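Local coordinates for nucleoporin NUP159 (Saccharomyces cerevisiae, PDB 1XIP), which is a component of the nuclear pore complex whose N-terminal beta-propeller domain works in mRNA export by tethering the helicase Dbp5 to the pore, at residues Val165-Val170 with Pro216-Ile221; Asp226-Phe231 with Met248-His253; Phe37-Asn42 with Phe276-Lys281; Ser183-Ala188 with Gln197-Leu202. All coordinates share one frame; numbering follows the deposited sequence.

Contact 1 of 4, residues Val165-Val170 with Pro216-Ile221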
loop_
_atom_site.group_PDB
_atom_site.type_symbol
_atom_site.label_atom_id
_atom_site.label_comp_id
_atom_site.label_asym_id
_atom_site.label_seq_id
_atom_site.Cartn_x
_atom_site.Cartn_y
_atom_site.Cartn_z
ATOM N N VAL A 165 10.064 -6.802 -13.863
ATOM C CA VAL A 165 9.658 -6.589 -12.487
ATOM C C VAL A 165 8.156 -6.837 -12.394
ATOM O O VAL A 165 7.421 -6.448 -13.302
ATOM C CB VAL A 165 9.948 -5.105 -12.068
ATOM C CG1 VAL A 165 9.658 -4.849 -10.561
ATOM C CG2 VAL A 165 11.368 -4.706 -12.433
ATOM N N THR A 166 7.697 -7.473 -11.312
ATOM C CA THR A 166 6.258 -7.640 -11.093
ATOM C C THR A 166 5.780 -6.895 -9.853
ATOM O O THR A 166 4.606 -6.571 -9.733
ATOM C CB THR A 166 5.832 -9.125 -11.033
ATOM O OG1 THR A 166 6.569 -9.799 -10.019
ATOM C CG2 THR A 166 6.238 -9.857 -12.309
ATOM N N SER A 167 6.710 -6.638 -8.942
ATOM C CA SER A 167 6.469 -5.803 -7.788
ATOM C C SER A 167 7.748 -5.101 -7.369
ATOM O O SER A 167 8.833 -5.648 -7.470
ATOM C CB SER A 167 5.928 -6.634 -6.611
ATOM O OG SER A 167 5.376 -5.780 -5.611
ATOM N N PHE A 168 7.611 -3.888 -6.879
ATOM C CA PHE A 168 8.746 -3.172 -6.329
ATOM C C PHE A 168 8.337 -2.455 -5.041
ATOM O O PHE A 168 7.158 -2.280 -4.768
ATOM C CB PHE A 168 9.309 -2.188 -7.357
ATOM C CG PHE A 168 8.523 -0.894 -7.460
ATOM C CD1 PHE A 168 8.919 0.237 -6.742
ATOM C CD2 PHE A 168 7.402 -0.807 -8.285
ATOM C CE1 PHE A 168 8.204 1.438 -6.839
ATOM C CE2 PHE A 168 6.684 0.385 -8.398
ATOM C CZ PHE A 168 7.081 1.509 -7.669
ATOM N N ASP A 169 9.321 -2.052 -4.254
ATOM C CA ASP A 169 9.084 -1.191 -3.099
ATOM C C ASP A 169 10.284 -0.261 -2.939
ATOM O O ASP A 169 11.391 -0.640 -3.280
ATOM C CB ASP A 169 8.870 -2.042 -1.838
ATOM C CG ASP A 169 8.246 -1.258 -0.694
ATOM O OD1 ASP A 169 7.777 -0.099 -0.913
ATOM O OD2 ASP A 169 8.176 -1.724 0.470
ATOM N N VAL A 170 10.057 0.961 -2.453
ATOM C CA VAL A 170 11.150 1.877 -2.117
ATOM C C VAL A 170 10.997 2.481 -0.754
ATOM O O VAL A 170 9.868 2.687 -0.263
ATOM C CB VAL A 170 11.259 3.094 -3.057
ATOM C CG1 VAL A 170 12.436 2.949 -3.995
ATOM C CG2 VAL A 170 9.974 3.379 -3.777
ATOM N N PRO A 216 4.611 -14.479 -8.810
ATOM C CA PRO A 216 5.194 -13.393 -8.020
ATOM C C PRO A 216 4.193 -12.245 -7.957
ATOM O O PRO A 216 3.808 -11.733 -9.013
ATOM C CB PRO A 216 6.433 -13.002 -8.829
ATOM C CG PRO A 216 6.103 -13.384 -10.250
ATOM C CD PRO A 216 5.233 -14.600 -10.145
ATOM N N LEU A 217 3.748 -11.877 -6.753
ATOM C CA LEU A 217 2.682 -10.880 -6.617
ATOM C C LEU A 217 3.158 -9.574 -5.968
ATOM O O LEU A 217 2.744 -8.491 -6.384
ATOM C CB LEU A 217 1.463 -11.452 -5.877
ATOM C CG LEU A 217 0.694 -12.695 -6.406
ATOM C CD1 LEU A 217 -0.396 -13.119 -5.458
ATOM C CD2 LEU A 217 0.096 -12.459 -7.752
ATOM N N SER A 218 4.046 -9.660 -4.977
ATOM C CA SER A 218 4.292 -8.504 -4.134
ATOM C C SER A 218 5.594 -8.532 -3.298
ATOM O O SER A 218 5.932 -9.555 -2.722
ATOM C CB SER A 218 3.084 -8.305 -3.220
ATOM O OG SER A 218 3.480 -7.642 -2.040
ATOM N N VAL A 219 6.311 -7.404 -3.252
ATOM C CA VAL A 219 7.360 -7.181 -2.245
ATOM C C VAL A 219 7.056 -5.991 -1.370
ATOM O O VAL A 219 6.419 -5.029 -1.811
ATOM C CB VAL A 219 8.769 -6.839 -2.794
ATOM C CG1 VAL A 219 9.792 -7.802 -2.221
ATOM C CG2 VAL A 219 8.815 -6.703 -4.310
ATOM N N THR A 220 7.569 -6.050 -0.143
ATOM C CA THR A 220 7.518 -4.943 0.782
ATOM C C THR A 220 8.791 -4.962 1.584
ATOM O O THR A 220 9.156 -5.994 2.128
ATOM C CB THR A 220 6.317 -5.102 1.710
ATOM O OG1 THR A 220 5.126 -5.127 0.923
ATOM C CG2 THR A 220 6.125 -3.868 2.576
ATOM N N ILE A 221 9.475 -3.824 1.629
ATOM C CA ILE A 221 10.619 -3.626 2.498
ATOM C C ILE A 221 10.109 -3.355 3.902
ATOM O O ILE A 221 9.387 -2.370 4.125
ATOM C CB ILE A 221 11.432 -2.427 2.021
ATOM C CG1 ILE A 221 11.941 -2.658 0.598
ATOM C CG2 ILE A 221 12.553 -2.147 2.980
ATOM C CD1 ILE A 221 12.611 -1.453 -0.038
HETATM O O HOH W 1 2.973 -5.104 -3.645
HETATM O O HOH W 2 4.588 -3.212 -2.724
#
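Asp-169, Val-219 and Ser-167 bury more surface than any other residues where two strands, 167-170 and 216-221, run nearly parallel (9° between them) with axes 5.4 Å apart. The strands are the inner ones of adjacent propeller blades, and side chains rather than backbone pairing join them. With CG anti to the backbone N (chi1 -164°), the carboxylate of Asp-169 reaches across, and its OD2 takes the backbone N-H of Ile-221 on the anti lone pair at 2.7 Å. Ser-167 works the same way two residues earlier: OG, itself anti to the backbone N, accepts the N-H of Val-219 at 3.0 Å. A water links that hydroxyl to Ser-218 OG. Val-219 packs against the backbone of Ser-167, its CG2 3.3 Å from Ser-167 O, and also touches Leu-178 of the blade carrying Ser-167. Ile-221 lays CD1 against the backbone O of Asp-169 at 3.6 Å, while its CB and CG1 lie beside OD2. Lys-281 adds a long, weak ion pair to OD2. An alanine in place of Asp-169 would probably leave the N-H of Ile-221 without its acceptor and Lys-281 without this negative partner. Short acceptor side chains suit these places because they satisfy buried N-H groups of an edge strand, so two blades are joined in register without merging into one sheet.

Contact 2 of 4, residues Asp226-Phe231 with Met248-His253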
loop_
_atom_site.group_PDB
_atom_site.type_symbol
_atom_site.label_atom_id
_atom_site.label_comp_id
_atom_site.label_asym_id
_atom_site.label_seq_id
_atom_site.Cartn_x
_atom_site.Cartn_y
_atom_site.Cartn_z
ATOM N N ASP A 226 14.852 -7.174 6.059
ATOM C CA ASP A 226 13.645 -7.980 5.864
ATOM C C ASP A 226 12.829 -7.575 4.640
ATOM O O ASP A 226 12.803 -6.406 4.248
ATOM C CB ASP A 226 12.722 -7.903 7.083
ATOM C CG ASP A 226 13.471 -7.936 8.405
ATOM O OD1 ASP A 226 14.696 -8.248 8.426
ATOM O OD2 ASP A 226 12.891 -7.649 9.486
ATOM N N PHE A 227 12.148 -8.554 4.054
ATOM C CA PHE A 227 11.123 -8.298 3.058
ATOM C C PHE A 227 9.927 -9.204 3.321
ATOM O O PHE A 227 10.037 -10.250 3.970
ATOM C CB PHE A 227 11.639 -8.514 1.630
ATOM C CG PHE A 227 12.987 -7.899 1.356
ATOM C CD1 PHE A 227 13.085 -6.602 0.876
ATOM C CD2 PHE A 227 14.162 -8.630 1.562
ATOM C CE1 PHE A 227 14.330 -6.025 0.615
ATOM C CE2 PHE A 227 15.418 -8.060 1.316
ATOM C CZ PHE A 227 15.498 -6.753 0.840
ATOM N N LEU A 228 8.776 -8.787 2.820
ATOM C CA LEU A 228 7.604 -9.625 2.832
ATOM C C LEU A 228 7.211 -9.821 1.384
ATOM O O LEU A 228 7.024 -8.850 0.652
ATOM C CB LEU A 228 6.499 -8.929 3.619
ATOM C CG LEU A 228 5.148 -9.562 3.962
ATOM C CD1 LEU A 228 4.048 -8.691 3.452
ATOM C CD2 LEU A 228 4.990 -10.965 3.467
ATOM N N ALA A 229 7.127 -11.082 0.963
ATOM C CA ALA A 229 6.795 -11.436 -0.421
ATOM C C ALA A 229 5.519 -12.241 -0.478
ATOM O O ALA A 229 5.233 -13.023 0.423
ATOM C CB ALA A 229 7.921 -12.222 -1.041
ATOM N N VAL A 230 4.755 -12.070 -1.547
ATOM C CA VAL A 230 3.565 -12.884 -1.724
ATOM C C VAL A 230 3.523 -13.544 -3.093
ATOM O O VAL A 230 3.882 -12.930 -4.100
ATOM C CB VAL A 230 2.269 -12.105 -1.458
ATOM C CG1 VAL A 230 1.075 -13.068 -1.443
ATOM C CG2 VAL A 230 2.351 -11.336 -0.136
ATOM N N PHE A 231 3.110 -14.810 -3.102
ATOM C CA PHE A 231 2.947 -15.591 -4.316
ATOM C C PHE A 231 1.545 -16.175 -4.314
ATOM O O PHE A 231 1.026 -16.560 -3.263
ATOM C CB PHE A 231 3.985 -16.713 -4.378
ATOM C CG PHE A 231 5.390 -16.231 -4.257
ATOM C CD1 PHE A 231 6.060 -15.711 -5.368
ATOM C CD2 PHE A 231 6.042 -16.264 -3.025
ATOM C CE1 PHE A 231 7.373 -15.231 -5.267
ATOM C CE2 PHE A 231 7.356 -15.780 -2.896
ATOM C CZ PHE A 231 8.032 -15.260 -4.028
HETATM N N MSE A 248 2.434 -16.158 1.873
HETATM C CA MSE A 248 3.284 -15.053 2.325
HETATM C C MSE A 248 4.560 -15.524 2.988
HETATM O O MSE A 248 4.547 -16.450 3.790
HETATM C CB MSE A 248 2.550 -14.097 3.265
HETATM C CG MSE A 248 1.136 -14.476 3.585
HETATM SE SE MSE A 248 -0.126 -14.082 2.130
HETATM C CE MSE A 248 -0.289 -12.168 2.374
ATOM N N TYR A 249 5.661 -14.857 2.654
ATOM C CA TYR A 249 6.951 -15.196 3.211
ATOM C C TYR A 249 7.663 -13.966 3.737
ATOM O O TYR A 249 7.683 -12.926 3.090
ATOM C CB TYR A 249 7.815 -15.890 2.162
ATOM C CG TYR A 249 7.296 -17.248 1.762
ATOM C CD1 TYR A 249 7.738 -18.405 2.401
ATOM C CD2 TYR A 249 6.359 -17.381 0.743
ATOM C CE1 TYR A 249 7.260 -19.644 2.022
ATOM C CE2 TYR A 249 5.879 -18.604 0.374
ATOM C CZ TYR A 249 6.328 -19.732 1.003
ATOM O OH TYR A 249 5.831 -20.960 0.596
ATOM N N ILE A 250 8.234 -14.094 4.923
ATOM C CA ILE A 250 9.164 -13.114 5.432
ATOM C C ILE A 250 10.582 -13.547 5.048
ATOM O O ILE A 250 11.006 -14.655 5.351
ATOM C CB ILE A 250 9.026 -13.004 6.944
ATOM C CG1 ILE A 250 7.568 -12.692 7.346
ATOM C CG2 ILE A 250 10.036 -11.999 7.499
ATOM C CD1 ILE A 250 7.160 -11.232 7.206
ATOM N N ILE A 251 11.295 -12.685 4.347
ATOM C CA ILE A 251 12.659 -12.959 3.971
ATOM C C ILE A 251 13.569 -12.076 4.808
ATOM O O ILE A 251 13.501 -10.849 4.708
ATOM C CB ILE A 251 12.864 -12.685 2.486
ATOM C CG1 ILE A 251 11.989 -13.617 1.650
ATOM C CG2 ILE A 251 14.337 -12.844 2.106
ATOM C CD1 ILE A 251 11.416 -12.963 0.388
ATOM N N LYS A 252 14.386 -12.704 5.659
ATOM C CA LYS A 252 15.439 -12.008 6.408
ATOM C C LYS A 252 16.734 -12.368 5.735
ATOM O O LYS A 252 17.042 -13.554 5.571
ATOM C CB LYS A 252 15.478 -12.442 7.879
ATOM C CG LYS A 252 14.113 -12.431 8.590
ATOM C CD LYS A 252 14.259 -12.350 10.117
ATOM C CE LYS A 252 12.885 -12.284 10.800
ATOM N NZ LYS A 252 12.873 -12.775 12.227
ATOM N N HIS A 253 17.480 -11.348 5.316
ATOM C CA HIS A 253 18.745 -11.562 4.630
ATOM C C HIS A 253 19.938 -11.293 5.542
ATOM O O HIS A 253 20.310 -10.145 5.765
ATOM C CB HIS A 253 18.833 -10.702 3.376
ATOM C CG HIS A 253 20.133 -10.829 2.658
ATOM N ND1 HIS A 253 21.093 -9.837 2.673
ATOM C CD2 HIS A 253 20.644 -11.837 1.910
ATOM C CE1 HIS A 253 22.135 -10.227 1.957
ATOM N NE2 HIS A 253 21.888 -11.437 1.484
#
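The rings of Phe-231 and Tyr-249 meet with their side chains crossing at about a right angle: Tyr-249 CD2 lies at the edge of the Phe-231 ring, in its plane, 3.9 Å from Phe-231 CD2. Phe-227, at the other end of its strand, brings CD2 obliquely to 3.9 Å from Ile-251 O. Between them small Ala-229 leaves room for Ile-251 CD1, which comes to 3.8 Å from its CB. On the face that carries Leu-228 and Val-230, the bent selenomethionine at Met-248 runs alongside both, CE packing on Val-230 CG2 at 3.7 Å. Backbone pairing is regular antiparallel: Phe-227 with Ile-251 and Ala-229 with Tyr-249 are hydrogen-bonded pairs, Ala-229 N reaching Tyr-249 O at 2.9 Å. Residues 229-232, the first FG repeat, are ordered here in a propeller blade. Within that blade strand 226-232 is flanked by 215-221 and 246-254 by 257-263; Met-279 of the next blade covers the Leu-228 face, and Phe-184 of strand 184-190 meets Ala-229 and Ile-251 on the other.

Contact 3 of 4, residues Phe37-Asn42 with Phe276-Lys281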
loop_
_atom_site.group_PDB
_atom_site.type_symbol
_atom_site.label_atom_id
_atom_site.label_comp_id
_atom_site.label_asym_id
_atom_site.label_seq_id
_atom_site.Cartn_x
_atom_site.Cartn_y
_atom_site.Cartn_z
ATOM N N PHE A 37 -7.788 -1.924 -12.610
ATOM C CA PHE A 37 -6.905 -3.062 -12.417
ATOM C C PHE A 37 -5.457 -2.612 -12.279
ATOM O O PHE A 37 -4.664 -2.696 -13.212
ATOM C CB PHE A 37 -7.064 -4.084 -13.555
ATOM C CG PHE A 37 -6.505 -5.445 -13.228
ATOM C CD1 PHE A 37 -7.050 -6.216 -12.201
ATOM C CD2 PHE A 37 -5.426 -5.951 -13.933
ATOM C CE1 PHE A 37 -6.519 -7.470 -11.887
ATOM C CE2 PHE A 37 -4.890 -7.206 -13.620
ATOM C CZ PHE A 37 -5.436 -7.956 -12.592
ATOM N N ALA A 38 -5.129 -2.131 -11.084
ATOM C CA ALA A 38 -3.806 -1.614 -10.748
ATOM C C ALA A 38 -3.738 -1.608 -9.253
ATOM O O ALA A 38 -4.760 -1.770 -8.567
ATOM C CB ALA A 38 -3.631 -0.209 -11.272
ATOM N N SER A 39 -2.557 -1.439 -8.713
ATOM C CA SER A 39 -2.483 -1.294 -7.287
ATOM C C SER A 39 -2.925 0.132 -7.001
ATOM O O SER A 39 -2.573 1.055 -7.730
ATOM C CB SER A 39 -1.089 -1.571 -6.804
ATOM O OG SER A 39 -0.199 -0.651 -7.359
ATOM N N LEU A 40 -3.769 0.308 -5.996
ATOM C CA LEU A 40 -4.391 1.604 -5.792
ATOM C C LEU A 40 -3.871 2.208 -4.522
ATOM O O LEU A 40 -3.741 1.511 -3.521
ATOM C CB LEU A 40 -5.908 1.484 -5.724
ATOM C CG LEU A 40 -6.714 0.677 -6.737
ATOM C CD1 LEU A 40 -8.167 0.598 -6.248
ATOM C CD2 LEU A 40 -6.678 1.344 -8.047
ATOM N N GLN A 41 -3.575 3.505 -4.565
ATOM C CA GLN A 41 -3.095 4.230 -3.405
ATOM C C GLN A 41 -3.830 5.532 -3.336
ATOM O O GLN A 41 -3.261 6.610 -3.594
ATOM C CB GLN A 41 -1.614 4.458 -3.516
ATOM C CG GLN A 41 -0.843 3.189 -3.246
ATOM C CD GLN A 41 0.620 3.344 -3.492
ATOM O OE1 GLN A 41 1.387 3.582 -2.554
ATOM N NE2 GLN A 41 1.033 3.199 -4.760
ATOM N N ASN A 42 -5.113 5.429 -2.997
ATOM C CA ASN A 42 -6.050 6.491 -3.254
ATOM C C ASN A 42 -6.380 7.345 -2.020
ATOM O O ASN A 42 -7.467 7.959 -1.941
ATOM C CB ASN A 42 -7.304 5.896 -3.870
ATOM C CG ASN A 42 -7.115 5.531 -5.326
ATOM O OD1 ASN A 42 -5.998 5.366 -5.806
ATOM N ND2 ASN A 42 -8.210 5.397 -6.033
ATOM N N PHE A 276 -6.169 -6.046 -8.253
ATOM C CA PHE A 276 -4.759 -6.221 -8.499
ATOM C C PHE A 276 -4.057 -6.351 -7.147
ATOM O O PHE A 276 -4.309 -5.559 -6.245
ATOM C CB PHE A 276 -4.221 -5.023 -9.271
ATOM C CG PHE A 276 -2.805 -5.176 -9.723
ATOM C CD1 PHE A 276 -2.512 -5.823 -10.917
ATOM C CD2 PHE A 276 -1.761 -4.684 -8.953
ATOM C CE1 PHE A 276 -1.182 -5.972 -11.341
ATOM C CE2 PHE A 276 -0.436 -4.829 -9.355
ATOM C CZ PHE A 276 -0.139 -5.469 -10.556
ATOM N N PRO A 277 -3.213 -7.370 -7.001
ATOM C CA PRO A 277 -2.430 -7.605 -5.774
ATOM C C PRO A 277 -1.531 -6.470 -5.355
ATOM O O PRO A 277 -0.653 -6.077 -6.115
ATOM C CB PRO A 277 -1.571 -8.800 -6.151
ATOM C CG PRO A 277 -2.457 -9.550 -7.068
ATOM C CD PRO A 277 -3.017 -8.449 -7.982
ATOM N N TYR A 278 -1.739 -5.957 -4.146
ATOM C CA TYR A 278 -0.898 -4.903 -3.601
ATOM C C TYR A 278 -0.955 -4.918 -2.079
ATOM O O TYR A 278 -2.013 -5.115 -1.484
ATOM C CB TYR A 278 -1.280 -3.523 -4.168
ATOM C CG TYR A 278 -0.482 -2.395 -3.552
ATOM C CD1 TYR A 278 0.865 -2.212 -3.870
ATOM C CD2 TYR A 278 -1.074 -1.523 -2.633
ATOM C CE1 TYR A 278 1.607 -1.201 -3.277
ATOM C CE2 TYR A 278 -0.352 -0.516 -2.029
ATOM C CZ TYR A 278 0.992 -0.357 -2.345
ATOM O OH TYR A 278 1.717 0.651 -1.743
HETATM N N MSE A 279 0.200 -4.732 -1.462
HETATM C CA MSE A 279 0.322 -4.754 -0.015
HETATM C C MSE A 279 0.465 -3.331 0.505
HETATM O O MSE A 279 1.427 -2.655 0.157
HETATM C CB MSE A 279 1.550 -5.591 0.387
HETATM C CG MSE A 279 1.734 -5.780 1.887
HETATM SE SE MSE A 279 0.358 -6.948 2.698
HETATM C CE MSE A 279 0.639 -8.561 1.637
ATOM N N TYR A 280 -0.491 -2.894 1.329
ATOM C CA TYR A 280 -0.456 -1.576 1.975
ATOM C C TYR A 280 0.428 -1.600 3.217
ATOM O O TYR A 280 0.325 -2.519 4.022
ATOM C CB TYR A 280 -1.878 -1.104 2.315
ATOM C CG TYR A 280 -2.724 -0.911 1.082
ATOM C CD1 TYR A 280 -2.742 0.310 0.411
ATOM C CD2 TYR A 280 -3.457 -1.965 0.546
ATOM C CE1 TYR A 280 -3.485 0.483 -0.727
ATOM C CE2 TYR A 280 -4.190 -1.807 -0.599
ATOM C CZ TYR A 280 -4.202 -0.581 -1.237
ATOM O OH TYR A 280 -4.954 -0.409 -2.386
ATOM N N LYS A 281 1.318 -0.617 3.342
ATOM C CA LYS A 281 2.236 -0.541 4.469
ATOM C C LYS A 281 2.336 0.867 5.068
ATOM O O LYS A 281 2.536 1.856 4.373
ATOM C CB LYS A 281 3.628 -1.063 4.103
ATOM C CG LYS A 281 4.593 -1.142 5.297
ATOM C CD LYS A 281 6.063 -1.142 4.872
ATOM C CE LYS A 281 6.452 0.106 4.062
ATOM N NZ LYS A 281 7.710 -0.067 3.245
HETATM O O HOH W 3 -4.775 -2.919 -6.006
HETATM O O HOH W 4 -7.465 -3.417 -7.958
#
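Phe-276 points the edge of its ring at the face of Phe-37 in a T-shaped pair, planes 89° apart and centroids separated by 5.5 Å; CD1 of Phe-276 sits over the rim of the Phe-37 face. On the ring's other flank Phe-276 CD2 comes 3.3 Å from Ser-39 N, obliquely. Tyr-278 has CG anti to the backbone N (chi1 176°), which puts CG 3.4 Å from Ser-39 CB. Gln-41 crosses the far end of that ring at about a right angle, its NE2 held by Leu-132 O. Behind, CD2 of Tyr-278 lies 3.5 Å above the centre of the Tyr-280 face, and Tyr-280 OH donates to Leu-40 O at a short 2.5 Å. An alanine at Tyr-278 would probably leave a gap between the loop and Tyr-280, with Gln-41 and that face of Tyr-280 losing the ring they rest on. Near the centre of the propeller, the loop lies between strand 279-284 and strand 129-134, whose Phe-130 O binds Ser-39 OG, while Leu-40 rests on Ile-338 of strand 337-343.

Contact 4 of 4, residues Ser183-Ala188 with Gln197-Leu202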
loop_
_atom_site.group_PDB
_atom_site.type_symbol
_atom_site.label_atom_id
_atom_site.label_comp_id
_atom_site.label_asym_id
_atom_site.label_seq_id
_atom_site.Cartn_x
_atom_site.Cartn_y
_atom_site.Cartn_z
ATOM N N SER A 183 12.753 -14.276 -8.591
ATOM C CA SER A 183 13.939 -13.887 -7.844
ATOM C C SER A 183 13.839 -12.442 -7.344
ATOM O O SER A 183 12.987 -11.665 -7.798
ATOM C CB SER A 183 15.209 -14.122 -8.671
ATOM O OG SER A 183 15.439 -13.063 -9.575
ATOM N N PHE A 184 14.717 -12.105 -6.404
ATOM C CA PHE A 184 14.707 -10.820 -5.728
ATOM C C PHE A 184 15.987 -10.020 -5.951
ATOM O O PHE A 184 17.079 -10.579 -6.113
ATOM C CB PHE A 184 14.532 -11.041 -4.241
ATOM C CG PHE A 184 13.207 -11.601 -3.871
ATOM C CD1 PHE A 184 12.206 -10.767 -3.382
ATOM C CD2 PHE A 184 12.960 -12.962 -3.977
ATOM C CE1 PHE A 184 10.963 -11.285 -3.024
ATOM C CE2 PHE A 184 11.731 -13.490 -3.629
ATOM C CZ PHE A 184 10.723 -12.653 -3.152
ATOM N N GLN A 185 15.846 -8.706 -5.937
ATOM C CA GLN A 185 16.985 -7.821 -6.050
ATOM C C GLN A 185 16.795 -6.610 -5.173
ATOM O O GLN A 185 15.690 -6.102 -5.021
ATOM C CB GLN A 185 17.177 -7.395 -7.488
ATOM C CG GLN A 185 17.999 -8.363 -8.305
ATOM C CD GLN A 185 18.177 -7.889 -9.715
ATOM O OE1 GLN A 185 18.152 -6.685 -9.971
ATOM N NE2 GLN A 185 18.343 -8.819 -10.642
ATOM N N SER A 186 17.886 -6.149 -4.595
ATOM C CA SER A 186 17.855 -5.042 -3.675
ATOM C C SER A 186 18.955 -4.078 -4.033
ATOM O O SER A 186 20.053 -4.489 -4.375
ATOM C CB SER A 186 18.043 -5.555 -2.252
ATOM O OG SER A 186 17.976 -4.499 -1.321
ATOM N N PHE A 187 18.662 -2.789 -3.972
ATOM C CA PHE A 187 19.646 -1.773 -4.337
ATOM C C PHE A 187 19.727 -0.713 -3.266
ATOM O O PHE A 187 18.728 -0.374 -2.640
ATOM C CB PHE A 187 19.256 -1.075 -5.635
ATOM C CG PHE A 187 18.991 -2.002 -6.789
ATOM C CD1 PHE A 187 19.923 -2.133 -7.820
ATOM C CD2 PHE A 187 17.787 -2.697 -6.884
ATOM C CE1 PHE A 187 19.677 -2.964 -8.899
ATOM C CE2 PHE A 187 17.535 -3.529 -7.956
ATOM C CZ PHE A 187 18.480 -3.663 -8.966
ATOM N N ALA A 188 20.912 -0.168 -3.068
ATOM C CA ALA A 188 21.027 1.092 -2.357
ATOM C C ALA A 188 20.450 2.180 -3.268
ATOM O O ALA A 188 20.720 2.198 -4.476
ATOM C CB ALA A 188 22.457 1.374 -2.021
ATOM N N GLN A 197 22.810 -4.066 -4.043
ATOM C CA GLN A 197 23.220 -4.369 -2.679
ATOM C C GLN A 197 23.402 -5.877 -2.609
ATOM O O GLN A 197 24.503 -6.366 -2.345
ATOM C CB GLN A 197 22.143 -3.916 -1.674
ATOM C CG GLN A 197 22.610 -2.985 -0.528
ATOM C CD GLN A 197 21.434 -2.453 0.333
ATOM O OE1 GLN A 197 21.341 -1.252 0.597
ATOM N NE2 GLN A 197 20.551 -3.350 0.761
ATOM N N PHE A 198 22.313 -6.606 -2.860
ATOM C CA PHE A 198 22.337 -8.066 -2.954
ATOM C C PHE A 198 21.297 -8.620 -3.934
ATOM O O PHE A 198 20.563 -7.868 -4.569
ATOM C CB PHE A 198 22.205 -8.735 -1.571
ATOM C CG PHE A 198 21.157 -8.137 -0.690
ATOM C CD1 PHE A 198 21.487 -7.138 0.225
ATOM C CD2 PHE A 198 19.846 -8.592 -0.741
ATOM C CE1 PHE A 198 20.519 -6.580 1.066
ATOM C CE2 PHE A 198 18.864 -8.051 0.094
ATOM C CZ PHE A 198 19.202 -7.036 1.001
ATOM N N GLU A 199 21.246 -9.947 -4.041
ATOM C CA GLU A 199 20.478 -10.638 -5.067
ATOM C C GLU A 199 20.236 -12.057 -4.591
ATOM O O GLU A 199 21.124 -12.660 -3.988
ATOM C CB GLU A 199 21.297 -10.674 -6.351
ATOM C CG GLU A 199 20.524 -11.013 -7.609
ATOM C CD GLU A 199 21.277 -10.604 -8.864
ATOM O OE1 GLU A 199 22.457 -11.005 -9.034
ATOM O OE2 GLU A 199 20.689 -9.871 -9.680
ATOM N N PHE A 200 19.047 -12.600 -4.850
ATOM C CA PHE A 200 18.793 -14.004 -4.531
ATOM C C PHE A 200 17.616 -14.646 -5.266
ATOM O O PHE A 200 16.732 -13.959 -5.769
ATOM C CB PHE A 200 18.695 -14.231 -3.015
ATOM C CG PHE A 200 17.653 -13.407 -2.337
ATOM C CD1 PHE A 200 16.411 -13.943 -2.050
ATOM C CD2 PHE A 200 17.922 -12.095 -1.956
ATOM C CE1 PHE A 200 15.434 -13.180 -1.405
ATOM C CE2 PHE A 200 16.959 -11.327 -1.316
ATOM C CZ PHE A 200 15.711 -11.874 -1.035
ATOM N N SER A 201 17.640 -15.977 -5.331
ATOM C CA SER A 201 16.583 -16.771 -5.935
ATOM C C SER A 201 15.735 -17.423 -4.854
ATOM O O SER A 201 16.015 -17.288 -3.672
ATOM C CB SER A 201 17.188 -17.842 -6.844
ATOM O OG SER A 201 16.771 -17.652 -8.181
ATOM N N LEU A 202 14.695 -18.128 -5.269
ATOM C CA LEU A 202 13.826 -18.855 -4.351
ATOM C C LEU A 202 14.526 -20.082 -3.780
ATOM O O LEU A 202 15.336 -20.717 -4.476
ATOM C CB LEU A 202 12.567 -19.311 -5.089
ATOM C CG LEU A 202 11.228 -18.785 -4.617
ATOM C CD1 LEU A 202 11.238 -17.294 -4.710
ATOM C CD2 LEU A 202 10.148 -19.369 -5.486
#
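Phe-184 lays its CB over the face of the Phe-200 ring, 3.7 Å from the centroid, as a CH-pi contact. The two ring planes are nearly parallel, 11° apart, but slid so far that the rings barely overlap; Leu-202 CD1 closes the edge of Phe-184. Ser-186 repeats the theme, its small side chain letting the Phe-198 ring come close, with CB 3.8 Å from the centroid of Phe-198. Both Phe-198 and Phe-200 hold CG in the crowded position between N and carbonyl carbon (chi1 44° and 57°). The strands form the outer hairpin of a propeller blade: Phe-184 N bonds to Phe-200 O at 2.8 Å, almost straight, and Gln-197 with Phe-198 makes a classic beta bulge facing Ser-186. On the other face Glu-199 lies beside Gln-185, its OE2 in a salt bridge with Lys-196. Farther out, Gln-174 NE2 bonds to Ser-186 OG, Asp-181 binds Ser-183 OG, and Leu-178 of the neighbouring strand 174-179 touches Phe-184.

Contacts 2 and 4 each lie within one of two adjacent blades, and contact 1 joins the blades; the three centres are 10 to 12 Å apart. Contact 1 lies toward the centre of the domain; contacts 4 and 2 lie farther out, where Phe-184 CZ packs at 3.5 Å on Ala-229 CB and the ring of Phe-198 stacks on that of His-253. Contact 3 lies nearer the middle, about 11 Å from contact 1 between centres. Lys-281 ties these two together, its NZ binding Ile-221 O at 3.0 Å, while Met-279 CE reaches Val-230 CG2 of contact 2 at 3.7 Å. Contacts 3 and 4 stay apart, nearest atoms about 12 Å. All four lie in the domain that interacts with Dbp5.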